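Local structure of 5-carboxymethyl-2-hydroxymuconate semialdehyde dehydrogenase (Thermus thermophilus, 2D4E) at residues C111-Q116 with W200-A205; T170-P175 with K196-S201; G249-G254 with P270-K275. The protein probably catalyses the NAD-dependent oxidation of 5-carboxymethyl-2-hydroxymuconate semialdehyde to the corresponding carboxylic acid. One frame throughout, in Å; residues are numbered along the deposited sequence.

Contact 1: residues C111-Q116 with W200-A205. With NA (sodium ion), chain I.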
loop_
_atom_site.group_PDB
_atom_site.type_symbol
_atom_site.label_atom_id
_atom_site.label_comp_id
_atom_site.label_asym_id
_atom_site.label_seq_id
_atom_site.Cartn_x
_atom_site.Cartn_y
_atom_site.Cartn_z
ATOM N N CYS C 111 8.696 28.257 27.931
ATOM C CA CYS C 111 9.673 29.296 27.643
ATOM C C CYS C 111 10.510 29.564 28.898
ATOM O O CYS C 111 11.742 29.545 28.860
ATOM C CB CYS C 111 8.956 30.572 27.206
ATOM S SG CYS C 111 10.041 31.987 27.000
ATOM N N LEU C 112 9.828 29.801 30.014
ATOM C CA LEU C 112 10.498 30.065 31.281
ATOM C C LEU C 112 11.379 28.906 31.735
ATOM O O LEU C 112 12.480 29.109 32.241
ATOM C CB LEU C 112 9.463 30.333 32.379
ATOM C CG LEU C 112 8.597 31.589 32.291
ATOM C CD1 LEU C 112 7.655 31.636 33.487
ATOM C CD2 LEU C 112 9.485 32.823 32.273
ATOM N N ASP C 113 10.871 27.693 31.545
ATOM C CA ASP C 113 11.525 26.460 31.964
ATOM C C ASP C 113 12.685 25.985 31.083
ATOM O O ASP C 113 13.696 25.502 31.596
ATOM C CB ASP C 113 10.449 25.362 32.051
ATOM C CG ASP C 113 10.804 24.234 33.013
ATOM O OD1 ASP C 113 11.795 24.354 33.762
ATOM O OD2 ASP C 113 10.064 23.221 33.028
ATOM N N ALA C 114 12.552 26.133 29.765
ATOM C CA ALA C 114 13.582 25.650 28.847
ATOM C C ALA C 114 14.407 26.684 28.079
ATOM O O ALA C 114 15.287 26.312 27.303
ATOM C CB ALA C 114 12.963 24.653 27.871
ATOM N N GLY C 115 14.115 27.968 28.270
ATOM C CA GLY C 115 14.900 29.010 27.621
ATOM C C GLY C 115 14.764 29.369 26.147
ATOM O O GLY C 115 15.565 30.166 25.651
ATOM N N GLN C 116 13.790 28.811 25.432
ATOM C CA GLN C 116 13.636 29.160 24.021
ATOM C C GLN C 116 12.837 30.460 23.907
ATOM O O GLN C 116 12.053 30.787 24.796
ATOM C CB GLN C 116 12.912 28.043 23.254
ATOM C CG GLN C 116 13.665 26.707 23.166
ATOM C CD GLN C 116 15.024 26.819 22.481
ATOM O OE1 GLN C 116 15.200 27.600 21.548
ATOM N NE2 GLN C 116 15.981 26.014 22.931
ATOM N N TRP C 200 15.215 18.629 33.596
ATOM C CA TRP C 200 15.592 20.038 33.477
ATOM C C TRP C 200 14.478 20.991 33.019
ATOM O O TRP C 200 14.687 22.206 32.979
ATOM C CB TRP C 200 16.810 20.193 32.555
ATOM C CG TRP C 200 18.112 19.910 33.232
ATOM C CD1 TRP C 200 18.329 19.792 34.577
ATOM C CD2 TRP C 200 19.395 19.769 32.607
ATOM N NE1 TRP C 200 19.664 19.587 34.828
ATOM C CE2 TRP C 200 20.343 19.569 33.638
ATOM C CE3 TRP C 200 19.838 19.793 31.276
ATOM C CZ2 TRP C 200 21.709 19.393 33.380
ATOM C CZ3 TRP C 200 21.203 19.616 31.017
ATOM C CH2 TRP C 200 22.118 19.418 32.068
ATOM N N SER C 201 13.304 20.451 32.684
ATOM C CA SER C 201 12.154 21.264 32.246
ATOM C C SER C 201 10.869 20.438 32.413
ATOM O O SER C 201 10.142 20.177 31.456
ATOM C CB SER C 201 12.325 21.674 30.779
ATOM O OG SER C 201 12.470 20.535 29.943
ATOM N N PRO C 202 10.555 20.058 33.656
ATOM C CA PRO C 202 9.396 19.251 34.051
ATOM C C PRO C 202 8.004 19.870 34.041
ATOM O O PRO C 202 7.013 19.163 33.865
ATOM C CB PRO C 202 9.780 18.807 35.450
ATOM C CG PRO C 202 10.389 20.069 35.997
ATOM C CD PRO C 202 11.255 20.577 34.848
ATOM N N PHE C 203 7.926 21.181 34.231
ATOM C CA PHE C 203 6.641 21.874 34.325
ATOM C C PHE C 203 5.591 21.650 33.244
ATOM O O PHE C 203 4.439 21.344 33.554
ATOM C CB PHE C 203 6.897 23.370 34.501
ATOM C CG PHE C 203 7.734 23.685 35.698
ATOM C CD1 PHE C 203 8.794 24.577 35.608
ATOM C CD2 PHE C 203 7.501 23.038 36.908
ATOM C CE1 PHE C 203 9.617 24.816 36.708
ATOM C CE2 PHE C 203 8.317 23.270 38.008
ATOM C CZ PHE C 203 9.377 24.159 37.906
ATOM N N THR C 204 5.973 21.813 31.984
ATOM C CA THR C 204 5.039 21.640 30.882
ATOM C C THR C 204 4.311 20.285 30.892
ATOM O O THR C 204 3.146 20.203 30.510
ATOM C CB THR C 204 5.764 21.816 29.534
ATOM O OG1 THR C 204 6.366 23.117 29.486
ATOM C CG2 THR C 204 4.787 21.665 28.377
ATOM N N ALA C 205 4.995 19.229 31.323
ATOM C CA ALA C 205 4.391 17.900 31.360
ATOM C C ALA C 205 3.257 17.825 32.386
ATOM O O ALA C 205 2.205 17.250 32.116
ATOM C CB ALA C 205 5.459 16.846 31.664
HETATM NA NA NA I . 14.248 24.565 33.681
HETATM O O HOH W 1 8.583 22.819 30.735
HETATM O O HOH W 2 16.667 24.098 33.633
#
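Asp113 and Phe203 meet with their side chains crossing at about a right angle, and their flat groups are only 31° out of parallel. The carboxylate comes to the CD1 corner of the ring, where Asp113 OD2 lies 3.2 Å from Phe203 CD1. How it comes to be there illustrates the way one acidic side chain can serve a metal and a backbone N-H at once. CG of Asp113 is anti to its backbone N (chi1 -155°), which brings the carboxylate round beside the residue's own carbonyl carbon. A sodium ion can therefore be held by two oxygens of the same residue, the backbone Asp113 O at 2.4 Å and the carboxylate Asp113 OD1 at 2.5 Å. Across the contact, Trp200 O binds the same ion at 2.5 Å, and a water together with Ser46 and Leu47 completes the site. OD2, the other branch, points into the turn that leads to helix 203-214. Phe203 N donates to Asp113 OD2 over 3.2 Å with a bent N-H...O angle of 139°, coming in nearly in line with the C-O bond. A second water donates to Asp113 OD2 at 2.8 Å and is also bonded to Thr204 OG1. Ser201 passes close by the carboxylate, with its CB 3.5 Å from Asp113 OD2; its hydroxyl is turned elsewhere, to Trp172. Ala114 CB packs on Ser201 CB, and Leu55 of strand 53-59 lies against both Asp113 and Phe203. The last turn of helix 103-114 is thus joined to the segment leading into helix 203-214 in a buried setting. The carboxylate is likely to stay ionised, its negative charge balanced at one oxygen by sodium and stabilised at the other by Phe203 N and a water.

Contact 2: residues T170-P175 with K196-S201; sequences TPWNAP and KPAEWS. With NA (sodium ion), chain I; NAD (nicotinamide-adenine-dinucleotide), chain K.
Trp172 and Trp200 lie side by side and point the same way, in the two loops that follow neighbouring parallel strands, 166-169 and 193-196, of the Rossmann-like NAD-binding sheet. Trp200 CE3 sits over one face of the Trp172 indole, toward its rim and 3.5 Å from Trp172 CD1. The pair is oblique, with planes at 50°. Beside it, Ala198 CB packs against the Pro171-Trp172 peptide, 3.1 Å from Trp172 N, and touches Trp172 CB. Ser201 OG donates to Trp172 O over 2.9 Å, and Pro175 CG comes against the same hydroxyl. One shell out, His349 stacks on Trp200 and His352 meets Trp172 edge-to-face. The end of strand 193-196 and the turn after it hold the cofactor's adenine ribose: Lys196 NZ donates to NAD O2B at 2.8 Å, while that hydroxyl donates to Glu199 OE2, also at 2.8 Å. The lysine chain, bent at chi2 and chi3, doubles back far enough for NZ to bond Pro197 O and form a salt bridge with Glu199. Between the loops, a water ties the backbones together: it donates to Pro171 O at 2.6 Å, accepts from Ala198 N at 3.1 Å, and bonds Thr170 OG1 at 2.7 Å.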
loop_
_atom_site.group_PDB
_atom_site.type_symbol
_atom_site.label_atom_id
_atom_site.label_comp_id
_atom_site.label_asym_id
_atom_site.label_seq_id
_atom_site.Cartn_x
_atom_site.Cartn_y
_atom_site.Cartn_z
ATOM N N THR C 170 11.266 11.508 27.428
ATOM C CA THR C 170 11.634 12.649 26.590
ATOM C C THR C 170 12.752 13.575 27.076
ATOM O O THR C 170 13.093 13.585 28.254
ATOM C CB THR C 170 10.381 13.480 26.332
ATOM O OG1 THR C 170 9.723 13.734 27.581
ATOM C CG2 THR C 170 9.425 12.717 25.425
ATOM N N PRO C 171 13.323 14.379 26.156
ATOM C CA PRO C 171 14.411 15.329 26.427
ATOM C C PRO C 171 13.958 16.694 26.930
ATOM O O PRO C 171 12.778 17.039 26.852
ATOM C CB PRO C 171 15.122 15.411 25.084
ATOM C CG PRO C 171 13.973 15.362 24.129
ATOM C CD PRO C 171 13.074 14.278 24.703
ATOM N N TRP C 172 14.913 17.482 27.418
ATOM C CA TRP C 172 14.614 18.798 27.983
ATOM C C TRP C 172 14.452 19.991 27.047
ATOM O O TRP C 172 13.941 21.022 27.472
ATOM C CB TRP C 172 15.678 19.166 29.031
ATOM C CG TRP C 172 17.105 19.089 28.532
ATOM C CD1 TRP C 172 18.026 18.131 28.840
ATOM C CD2 TRP C 172 17.756 19.989 27.620
ATOM N NE1 TRP C 172 19.206 18.373 28.181
ATOM C CE2 TRP C 172 19.070 19.505 27.423
ATOM C CE3 TRP C 172 17.357 21.154 26.948
ATOM C CZ2 TRP C 172 19.992 20.146 26.582
ATOM C CZ3 TRP C 172 18.273 21.793 26.111
ATOM C CH2 TRP C 172 19.577 21.284 25.937
ATOM N N ASN C 173 14.861 19.870 25.790
ATOM C CA ASN C 173 14.790 21.022 24.893
ATOM C C ASN C 173 13.408 21.443 24.399
ATOM O O ASN C 173 13.117 22.641 24.352
ATOM C CB ASN C 173 15.757 20.831 23.710
ATOM C CG ASN C 173 15.285 19.793 22.720
ATOM O OD1 ASN C 173 14.777 18.735 23.099
ATOM N ND2 ASN C 173 15.463 20.084 21.435
ATOM N N ALA C 174 12.555 20.485 24.050
ATOM C CA ALA C 174 11.208 20.804 23.563
ATOM C C ALA C 174 10.177 19.854 24.184
ATOM O O ALA C 174 9.583 19.027 23.492
ATOM C CB ALA C 174 11.171 20.704 22.036
ATOM N N PRO C 175 9.937 19.990 25.499
ATOM C CA PRO C 175 9.005 19.188 26.302
ATOM C C PRO C 175 7.639 18.881 25.703
ATOM O O PRO C 175 7.276 17.718 25.546
ATOM C CB PRO C 175 8.894 19.990 27.598
ATOM C CG PRO C 175 10.245 20.586 27.723
ATOM C CD PRO C 175 10.520 21.066 26.318
ATOM N N LYS C 196 7.662 10.091 31.244
ATOM C CA LYS C 196 8.750 10.429 32.169
ATOM C C LYS C 196 9.558 11.505 31.442
ATOM O O LYS C 196 10.463 11.202 30.668
ATOM C CB LYS C 196 9.637 9.205 32.453
ATOM C CG LYS C 196 10.273 9.190 33.845
ATOM C CD LYS C 196 11.072 10.467 34.157
ATOM C CE LYS C 196 12.352 10.558 33.330
ATOM N NZ LYS C 196 13.073 11.857 33.507
ATOM N N PRO C 197 9.227 12.782 31.678
ATOM C CA PRO C 197 9.905 13.919 31.044
ATOM C C PRO C 197 11.258 14.308 31.624
ATOM O O PRO C 197 11.561 14.027 32.785
ATOM C CB PRO C 197 8.884 15.034 31.196
ATOM C CG PRO C 197 8.335 14.752 32.572
ATOM C CD PRO C 197 8.125 13.245 32.543
ATOM N N ALA C 198 12.066 14.973 30.800
ATOM C CA ALA C 198 13.393 15.431 31.212
ATOM C C ALA C 198 13.285 16.243 32.497
ATOM O O ALA C 198 12.393 17.081 32.635
ATOM C CB ALA C 198 14.012 16.279 30.115
ATOM N N GLU C 199 14.196 16.002 33.434
ATOM C CA GLU C 199 14.171 16.709 34.708
ATOM C C GLU C 199 14.528 18.197 34.651
ATOM O O GLU C 199 14.168 18.952 35.556
ATOM C CB GLU C 199 15.063 15.991 35.737
ATOM C CG GLU C 199 16.505 15.692 35.306
ATOM C CD GLU C 199 16.672 14.333 34.621
ATOM O OE1 GLU C 199 17.701 13.661 34.871
ATOM O OE2 GLU C 199 15.790 13.938 33.827
ATOM N N TRP C 200 15.215 18.629 33.596
ATOM C CA TRP C 200 15.592 20.038 33.477
ATOM C C TRP C 200 14.478 20.991 33.019
ATOM O O TRP C 200 14.687 22.206 32.979
ATOM C CB TRP C 200 16.810 20.193 32.555
ATOM C CG TRP C 200 18.112 19.910 33.232
ATOM C CD1 TRP C 200 18.329 19.792 34.577
ATOM C CD2 TRP C 200 19.395 19.769 32.607
ATOM N NE1 TRP C 200 19.664 19.587 34.828
ATOM C CE2 TRP C 200 20.343 19.569 33.638
ATOM C CE3 TRP C 200 19.838 19.793 31.276
ATOM C CZ2 TRP C 200 21.709 19.393 33.380
ATOM C CZ3 TRP C 200 21.203 19.616 31.017
ATOM C CH2 TRP C 200 22.118 19.418 32.068
ATOM N N SER C 201 13.304 20.451 32.684
ATOM C CA SER C 201 12.154 21.264 32.246
ATOM C C SER C 201 10.869 20.438 32.413
ATOM O O SER C 201 10.142 20.177 31.456
ATOM C CB SER C 201 12.325 21.674 30.779
ATOM O OG SER C 201 12.470 20.535 29.943
HETATM NA NA NA I . 14.248 24.565 33.681
HETATM P PA NAD K . 19.081 12.489 27.901
HETATM O O1A NAD K . 19.953 12.391 29.066
HETATM O O2A NAD K . 19.150 11.286 27.053
HETATM O O5B NAD K . 17.514 12.698 28.269
HETATM C C5B NAD K . 16.390 12.025 27.612
HETATM C C4B NAD K . 15.565 11.342 28.682
HETATM O O4B NAD K . 16.393 10.243 29.123
HETATM C C3B NAD K . 15.322 12.189 29.962
HETATM O O3B NAD K . 13.913 12.257 30.266
HETATM C C2B NAD K . 16.159 11.448 31.018
HETATM O O2B NAD K . 15.614 11.551 32.353
HETATM C C1B NAD K . 16.166 10.036 30.469
HETATM N N9A NAD K . 17.266 9.244 30.988
HETATM C C8A NAD K . 18.581 9.606 31.218
HETATM N N7A NAD K . 19.341 8.604 31.717
HETATM C C5A NAD K . 18.437 7.545 31.800
HETATM C C6A NAD K . 18.594 6.181 32.253
HETATM N N6A NAD K . 19.750 5.691 32.707
HETATM N N1A NAD K . 17.463 5.379 32.199
HETATM C C2A NAD K . 16.260 5.897 31.727
HETATM N N3A NAD K . 16.024 7.128 31.296
HETATM C C4A NAD K . 17.150 7.916 31.353
HETATM O O3 NAD K . 19.477 13.750 27.147
HETATM P PN NAD K . 18.849 15.144 26.724
HETATM O O1N NAD K . 19.796 16.167 27.213
HETATM O O2N NAD K . 17.471 15.230 27.236
HETATM O O5D NAD K . 19.063 14.876 25.214
HETATM C C5D NAD K . 19.172 15.817 24.174
HETATM C C4D NAD K . 19.428 14.813 23.094
HETATM O O4D NAD K . 18.203 14.314 22.513
HETATM C C3D NAD K . 20.371 15.233 21.976
HETATM O O3D NAD K . 21.409 14.264 21.728
HETATM C C2D NAD K . 19.391 15.414 20.818
HETATM O O2D NAD K . 20.062 15.254 19.551
HETATM C C1D NAD K . 18.358 14.353 21.127
HETATM N N1N NAD K . 17.063 14.589 20.467
HETATM C C2N NAD K . 16.836 13.726 19.405
HETATM C C3N NAD K . 15.642 13.896 18.722
HETATM C C7N NAD K . 15.280 13.031 17.523
HETATM O O7N NAD K . 14.213 13.227 16.969
HETATM N N7N NAD K . 16.131 12.084 17.092
HETATM C C4N NAD K . 14.677 14.936 19.106
HETATM C C5N NAD K . 15.048 15.745 20.219
HETATM C C6N NAD K . 16.206 15.635 20.939
HETATM O O HOH W 3 10.777 16.101 28.177
HETATM O O HOH W 2 16.667 24.098 33.633
#

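Contact 3: residues G249-G254 with P270-K275. With NA (sodium ion), chain J; NAD (nicotinamide-adenine-dinucleotide), chain K.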
loop_
_atom_site.group_PDB
_atom_site.type_symbol
_atom_site.label_atom_id
_atom_site.label_comp_id
_atom_site.label_asym_id
_atom_site.label_seq_id
_atom_site.Cartn_x
_atom_site.Cartn_y
_atom_site.Cartn_z
ATOM N N GLY C 249 16.514 11.139 23.081
ATOM C CA GLY C 249 17.619 11.651 23.872
ATOM C C GLY C 249 18.967 11.307 23.263
ATOM O O GLY C 249 19.064 11.054 22.065
ATOM N N GLU C 250 20.005 11.296 24.092
ATOM C CA GLU C 250 21.360 11.014 23.634
ATOM C C GLU C 250 21.562 9.560 23.258
ATOM O O GLU C 250 20.916 8.658 23.804
ATOM C CB GLU C 250 22.381 11.413 24.704
ATOM C CG GLU C 250 22.237 12.844 25.179
ATOM C CD GLU C 250 23.389 13.286 26.057
ATOM O OE1 GLU C 250 23.173 14.160 26.920
ATOM O OE2 GLU C 250 24.511 12.772 25.878
ATOM N N THR C 251 22.473 9.344 22.319
ATOM C CA THR C 251 22.782 8.010 21.842
ATOM C C THR C 251 23.258 7.105 22.975
ATOM O O THR C 251 22.884 5.929 23.047
ATOM C CB THR C 251 23.851 8.077 20.742
ATOM O OG1 THR C 251 23.366 8.894 19.665
ATOM C CG2 THR C 251 24.174 6.685 20.221
ATOM N N GLU C 252 24.070 7.660 23.870
ATOM C CA GLU C 252 24.595 6.887 24.988
ATOM C C GLU C 252 23.452 6.457 25.893
ATOM O O GLU C 252 23.487 5.380 26.483
ATOM C CB GLU C 252 25.621 7.713 25.770
ATOM C CG GLU C 252 26.302 6.964 26.910
ATOM C CD GLU C 252 26.925 5.643 26.471
ATOM O OE1 GLU C 252 27.739 5.637 25.514
ATOM O OE2 GLU C 252 26.598 4.607 27.095
ATOM N N THR C 253 22.433 7.301 25.996
ATOM C CA THR C 253 21.277 6.976 26.817
ATOM C C THR C 253 20.541 5.831 26.132
ATOM O O THR C 253 19.933 4.989 26.787
ATOM C CB THR C 253 20.333 8.185 26.957
ATOM O OG1 THR C 253 21.060 9.291 27.513
ATOM C CG2 THR C 253 19.154 7.847 27.872
ATOM N N GLY C 254 20.609 5.803 24.806
ATOM C CA GLY C 254 19.962 4.736 24.063
ATOM C C GLY C 254 20.575 3.398 24.445
ATOM O O GLY C 254 19.862 2.412 24.641
ATOM N N PRO C 270 13.815 4.413 19.510
ATOM C CA PRO C 270 14.723 5.515 19.823
ATOM C C PRO C 270 15.031 6.543 18.744
ATOM O O PRO C 270 15.338 6.202 17.605
ATOM C CB PRO C 270 15.984 4.786 20.275
ATOM C CG PRO C 270 16.034 3.642 19.304
ATOM C CD PRO C 270 14.572 3.177 19.222
ATOM N N GLU C 271 14.941 7.807 19.137
ATOM C CA GLU C 271 15.265 8.950 18.288
ATOM C C GLU C 271 16.415 9.542 19.099
ATOM O O GLU C 271 16.203 10.194 20.124
ATOM C CB GLU C 271 14.078 9.908 18.202
ATOM C CG GLU C 271 12.880 9.314 17.462
ATOM C CD GLU C 271 11.669 10.224 17.478
ATOM O OE1 GLU C 271 11.550 11.022 18.429
ATOM O OE2 GLU C 271 10.827 10.130 16.554
ATOM N N LEU C 272 17.634 9.269 18.652
ATOM C CA LEU C 272 18.820 9.690 19.380
ATOM C C LEU C 272 19.587 10.884 18.805
ATOM O O LEU C 272 19.019 11.715 18.096
ATOM C CB LEU C 272 19.730 8.463 19.552
ATOM C CG LEU C 272 18.943 7.204 19.987
ATOM C CD1 LEU C 272 19.849 5.990 19.970
ATOM C CD2 LEU C 272 18.339 7.402 21.383
ATOM N N GLY C 273 20.879 10.957 19.122
ATOM C CA GLY C 273 21.710 12.069 18.687
ATOM C C GLY C 273 21.904 12.292 17.202
ATOM O O GLY C 273 21.486 11.490 16.370
ATOM N N GLY C 274 22.546 13.406 16.868
ATOM C CA GLY C 274 22.801 13.716 15.479
ATOM C C GLY C 274 23.965 14.674 15.304
ATOM O O GLY C 274 24.388 15.344 16.249
ATOM N N LYS C 275 24.496 14.711 14.087
ATOM C CA LYS C 275 25.592 15.599 13.718
ATOM C C LYS C 275 25.362 15.786 12.229
ATOM O O LYS C 275 26.252 15.555 11.402
ATOM C CB LYS C 275 26.957 14.938 13.955
ATOM C CG LYS C 275 28.136 15.915 13.866
ATOM C CD LYS C 275 28.214 16.791 15.120
ATOM C CE LYS C 275 29.212 17.926 14.959
ATOM N NZ LYS C 275 29.231 18.825 16.153
HETATM NA NA NA J . 21.569 14.743 28.411
HETATM P PA NAD K . 19.081 12.489 27.901
HETATM O O1A NAD K . 19.953 12.391 29.066
HETATM O O2A NAD K . 19.150 11.286 27.053
HETATM O O5B NAD K . 17.514 12.698 28.269
HETATM C C5B NAD K . 16.390 12.025 27.612
HETATM C C4B NAD K . 15.565 11.342 28.682
HETATM O O4B NAD K . 16.393 10.243 29.123
HETATM C C3B NAD K . 15.322 12.189 29.962
HETATM O O3B NAD K . 13.913 12.257 30.266
HETATM C C2B NAD K . 16.159 11.448 31.018
HETATM O O2B NAD K . 15.614 11.551 32.353
HETATM C C1B NAD K . 16.166 10.036 30.469
HETATM N N9A NAD K . 17.266 9.244 30.988
HETATM C C8A NAD K . 18.581 9.606 31.218
HETATM N N7A NAD K . 19.341 8.604 31.717
HETATM C C5A NAD K . 18.437 7.545 31.800
HETATM C C6A NAD K . 18.594 6.181 32.253
HETATM N N6A NAD K . 19.750 5.691 32.707
HETATM N N1A NAD K . 17.463 5.379 32.199
HETATM C C2A NAD K . 16.260 5.897 31.727
HETATM N N3A NAD K . 16.024 7.128 31.296
HETATM C C4A NAD K . 17.150 7.916 31.353
HETATM O O3 NAD K . 19.477 13.750 27.147
HETATM P PN NAD K . 18.849 15.144 26.724
HETATM O O1N NAD K . 19.796 16.167 27.213
HETATM O O2N NAD K . 17.471 15.230 27.236
HETATM O O5D NAD K . 19.063 14.876 25.214
HETATM C C5D NAD K . 19.172 15.817 24.174
HETATM C C4D NAD K . 19.428 14.813 23.094
HETATM O O4D NAD K . 18.203 14.314 22.513
HETATM C C3D NAD K . 20.371 15.233 21.976
HETATM O O3D NAD K . 21.409 14.264 21.728
HETATM C C2D NAD K . 19.391 15.414 20.818
HETATM O O2D NAD K . 20.062 15.254 19.551
HETATM C C1D NAD K . 18.358 14.353 21.127
HETATM N N1N NAD K . 17.063 14.589 20.467
HETATM C C2N NAD K . 16.836 13.726 19.405
HETATM C C3N NAD K . 15.642 13.896 18.722
HETATM C C7N NAD K . 15.280 13.031 17.523
HETATM O O7N NAD K . 14.213 13.227 16.969
HETATM N N7N NAD K . 16.131 12.084 17.092
HETATM C C4N NAD K . 14.677 14.936 19.106
HETATM C C5N NAD K . 15.048 15.745 20.219
HETATM C C6N NAD K . 16.206 15.635 20.939
#
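Leu272 lies across Thr251 at about a right angle, where strand 267-271 runs out beside the first turn of helix 251-261 in a beta-alpha-beta unit of the NAD-binding domain. Leu272 CB stands 3.7 Å from Thr251 OG1 and equally near the carbonyl oxygen of Gly249. CG is anti to the carbonyl carbon (chi1 -45°), which aims the fork at the helix. Of the two tips, Leu272 CD1 approaches Thr251 CA at 4.0 Å, whereas Leu272 CD2 lies 3.8 Å from Glu250 O and 4.1 Å from Gly254 CA. A side chain on Gly254 would run into CD1. Leu265 of a second subunit packs on both Leu272 and Thr251.

Polar links flank this packing. Gly249 N donates to Glu271 O at 3.1 Å, and Gly273 N donates to Thr251 OG1 at 3.3 Å; the hydroxyl is also bonded to Gly480 O. A valine in place of Thr251 would probably leave Gly273 N and Gly480 O without their shared partner, and Gly273 less firmly held against the helix start.

Both segments hold NAD. Leu272 O accepts from the carboxamide NAD N7N at 3.1 Å, and NAD O2A is gripped by Glu250 N and Thr253 OG1. Glu250 OE1 binds a sodium ion that also touches the diphosphate, and is bonded to Arg355. Helix start and metal together would be expected to offset the diphosphate's negative charge, while Leu272 O, just past the strand, orients the carboxamide.

Overall arrangement
The three contacts run from a sodium site to the cofactor. Contacts 1 and 2 adjoin, with centres about 8 Å apart; they share Trp200 and Ser201, and Ala205 CB packs on Pro197 CG at 3.7 Å. Trp200 therefore serves both, its carbonyl on the metal and its indole against Trp172. Contacts 2 and 3, about 14 Å apart between centres, do not touch but are bridged by NAD: 196-201 holds the adenine ribose, 249-254 the diphosphate and 270-275 the nicotinamide amide. Contact 1 lies about 20 Å from contact 3, centre to centre; its sodium, about 13 Å from the one at the diphosphate, is bound by protein and water oxygens and not by the cofactor.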